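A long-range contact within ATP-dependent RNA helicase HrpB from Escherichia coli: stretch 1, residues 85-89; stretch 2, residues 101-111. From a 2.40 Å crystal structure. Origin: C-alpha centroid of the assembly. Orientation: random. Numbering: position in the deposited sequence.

Stretch 1 (85-89) YRMRA
Stretch 2 (101-111) VVTEGVLTRMI

Stretch 1 enters as a β-strand and lies parallel to the strand that opens stretch 2. Tyr-85 pairs with Val-101 (CA–CA 4.2 Å) and Arg-86 with Val-102 (CA–CA 4.7 Å); beyond them the chains spread, with CA–CA distances of 5.5 Å for Met-87 and Thr-103 and 5.6 Å for Arg-88 and Glu-104. The strand residues are extended, with phi/psi of -144/157 at Tyr-85, -136/139 at Arg-86, -111/101 at Val-101 and -106/163 at Val-102.

Arg-86 supplies both backbone links of this ladder. Its N donates to Val-101 O (3.2 Å, 152° at the hydrogen), and its O accepts a weak bond from Thr-103 N (3.3 Å, 134°). The same two carbonyls receive CA–H contacts, from Tyr-85 CA to Val-101 O (3.1 Å) and from Val-102 CA to Arg-86 O (3.4 Å).

Beyond the ladder a side chain takes over. Arg-88 N donates to Glu-104 OE2 at 2.9 Å and 165°, a short, nearly straight bond that satisfies the amide with a carboxylate. Glu-104 reaches it from a left-handed backbone (55/46) with chi1 m, chi2 t and chi3 141°; OE2 also lies 3.5 Å from Met-87 CB. Arg-88 itself (-67/-27; chi1 t, chi2 t, chi3 p, chi4 175°) leads its side-chain end away from stretch 2.

A type I' turn from Thr-103 to Val-106, closed by Val-106 N to Thr-103 O (3.2 Å), redirects the chain. Gly-105, at the N-cap, has phi/psi 80/1, a positive phi that favours glycine. The helix from Val-106 onward runs at 97° to the strand of stretch 1, 9.3 Å away at closest approach. Its first turns are held by Arg-109 N to Gly-105 O (3.1 Å), Met-110 N to Val-106 O (3.0 Å) and Ile-111 N to Leu-107 O (3.1 Å).

Apolar packing lines both faces of the paired strands. Tyr-85 (chi1 p, chi2 82°) and Val-101 (t) share one face, CB to CB 4.3 Å, although the tyrosine ring leads away. On the other, Arg-86 CB approaches Val-102 CG1 (chi1 m) at 3.9 Å and Val-106 CG1 (t) at 3.7 Å, while Arg-86 CD comes within 4.4 Å of Met-110 SD (m, t, p). The arginine (m, t, t, chi4 -87°) thus packs through its aliphatic stem, and its guanidinium nitrogens find hydrogen bonds just beyond the stretches. Met-87 CG (chi1 m, chi2 129°, chi3 p) meets Thr-103 CG2 (chi1 t) at 3.7 Å; Thr-103 OG1 is satisfied elsewhere in the structure.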

# COMPACT_ATOMS: atom_id res chain seq x y z
N TYR A 85 21.26 -23.11 11.31
CA TYR A 85 20.07 -22.41 10.83
C TYR A 85 19.32 -21.77 12.01
O TYR A 85 19.48 -22.21 13.16
CB TYR A 85 19.15 -23.37 10.04
CG TYR A 85 18.54 -24.49 10.86
CD1 TYR A 85 17.39 -24.28 11.62
CD2 TYR A 85 19.09 -25.76 10.86
CE1 TYR A 85 16.83 -25.30 12.37
CE2 TYR A 85 18.53 -26.79 11.60
CZ TYR A 85 17.40 -26.55 12.36
OH TYR A 85 16.83 -27.56 13.11
N ARG A 86 18.54 -20.74 11.73
CA ARG A 86 17.65 -20.11 12.72
C ARG A 86 16.28 -19.83 12.11
O ARG A 86 16.19 -19.39 10.96
CB ARG A 86 18.25 -18.80 13.24
CG ARG A 86 19.54 -18.95 14.00
CD ARG A 86 20.08 -17.60 14.40
NE ARG A 86 21.43 -17.72 14.93
CZ ARG A 86 21.70 -17.96 16.21
NH1 ARG A 86 20.71 -18.11 17.07
NH2 ARG A 86 22.96 -18.07 16.62
N MET A 87 15.22 -20.07 12.87
CA MET A 87 13.86 -19.81 12.39
C MET A 87 13.05 -19.01 13.42
O MET A 87 13.57 -18.62 14.47
CB MET A 87 13.15 -21.13 12.06
CG MET A 87 13.66 -21.82 10.80
SD MET A 87 14.08 -23.57 11.02
CE MET A 87 12.60 -24.19 11.81
N ARG A 88 11.78 -18.77 13.12
CA ARG A 88 10.92 -17.99 14.02
C ARG A 88 10.64 -18.71 15.34
O ARG A 88 10.38 -18.06 16.36
CB ARG A 88 9.59 -17.65 13.33
CG ARG A 88 8.71 -16.69 14.14
CD ARG A 88 7.62 -16.06 13.29
NE ARG A 88 6.40 -16.86 13.28
CZ ARG A 88 5.27 -16.49 12.69
NH1 ARG A 88 5.20 -15.33 12.05
NH2 ARG A 88 4.20 -17.28 12.74
N ALA A 89 10.69 -20.03 15.34
CA ALA A 89 10.39 -20.79 16.55
C ALA A 89 11.35 -21.96 16.73
O ALA A 89 10.97 -22.96 17.33
CB ALA A 89 8.95 -21.29 16.54
N VAL A 101 22.00 -20.26 8.42
CA VAL A 101 20.98 -20.14 7.38
C VAL A 101 19.66 -19.73 8.02
O VAL A 101 18.96 -20.55 8.59
CB VAL A 101 20.78 -21.46 6.60
CG1 VAL A 101 19.82 -21.24 5.43
CG2 VAL A 101 22.12 -22.00 6.10
N VAL A 102 19.34 -18.44 7.91
CA VAL A 102 18.22 -17.87 8.65
C VAL A 102 17.01 -17.59 7.75
O VAL A 102 17.13 -17.54 6.53
CB VAL A 102 18.64 -16.57 9.35
CG1 VAL A 102 19.85 -16.83 10.24
CG2 VAL A 102 18.97 -15.49 8.33
N THR A 103 15.85 -17.40 8.39
CA THR A 103 14.60 -17.07 7.70
C THR A 103 13.53 -16.55 8.65
O THR A 103 13.76 -16.47 9.86
CB THR A 103 14.01 -18.27 6.99
OG1 THR A 103 12.80 -17.87 6.32
CG2 THR A 103 13.67 -19.35 8.01
N GLU A 104 12.37 -16.22 8.11
CA GLU A 104 11.22 -15.75 8.89
C GLU A 104 11.51 -14.54 9.79
O GLU A 104 11.12 -14.53 10.96
CB GLU A 104 10.68 -16.89 9.75
CG GLU A 104 10.06 -18.01 8.95
CD GLU A 104 9.59 -19.16 9.80
OE1 GLU A 104 8.52 -19.71 9.49
OE2 GLU A 104 10.29 -19.52 10.78
N GLY A 105 12.19 -13.54 9.24
CA GLY A 105 12.47 -12.30 9.95
C GLY A 105 13.64 -12.37 10.92
O GLY A 105 13.94 -11.38 11.58
N VAL A 106 14.29 -13.53 11.01
CA VAL A 106 15.41 -13.70 11.94
C VAL A 106 16.55 -12.73 11.63
O VAL A 106 17.12 -12.12 12.54
CB VAL A 106 15.94 -15.15 11.93
CG1 VAL A 106 17.32 -15.24 12.56
CG2 VAL A 106 14.96 -16.09 12.63
N LEU A 107 16.88 -12.56 10.36
CA LEU A 107 17.94 -11.64 9.99
C LEU A 107 17.64 -10.23 10.49
O LEU A 107 18.52 -9.52 10.99
CB LEU A 107 18.15 -11.64 8.48
CG LEU A 107 19.22 -10.68 7.96
CD1 LEU A 107 20.51 -10.82 8.76
CD2 LEU A 107 19.50 -10.92 6.47
N THR A 108 16.37 -9.84 10.38
CA THR A 108 15.94 -8.54 10.87
C THR A 108 16.19 -8.40 12.38
O THR A 108 16.70 -7.38 12.82
CB THR A 108 14.45 -8.28 10.56
OG1 THR A 108 14.21 -8.46 9.16
CG2 THR A 108 14.05 -6.85 10.97
N ARG A 109 15.82 -9.42 13.16
CA ARG A 109 16.09 -9.44 14.61
C ARG A 109 17.57 -9.27 14.96
O ARG A 109 17.92 -8.47 15.81
CB ARG A 109 15.57 -10.74 15.24
CG ARG A 109 14.06 -10.80 15.33
CD ARG A 109 13.52 -9.47 15.80
NE ARG A 109 12.30 -9.16 15.08
CZ ARG A 109 11.89 -7.93 14.82
NH1 ARG A 109 12.60 -6.88 15.22
NH2 ARG A 109 10.76 -7.74 14.15
N MET A 110 18.42 -10.04 14.27
CA MET A 110 19.86 -10.01 14.48
C MET A 110 20.46 -8.62 14.28
O MET A 110 21.27 -8.16 15.10
CB MET A 110 20.54 -11.01 13.54
CG MET A 110 20.15 -12.46 13.80
SD MET A 110 20.82 -13.65 12.62
CE MET A 110 22.57 -13.28 12.70
N ILE A 111 20.07 -7.95 13.21
CA ILE A 111 20.56 -6.61 12.91
C ILE A 111 20.02 -5.57 13.90
O ILE A 111 20.72 -4.62 14.26
CB ILE A 111 20.21 -6.20 11.46
CG1 ILE A 111 20.71 -7.26 10.47
CG2 ILE A 111 20.81 -4.85 11.12
CD1 ILE A 111 20.42 -6.96 9.03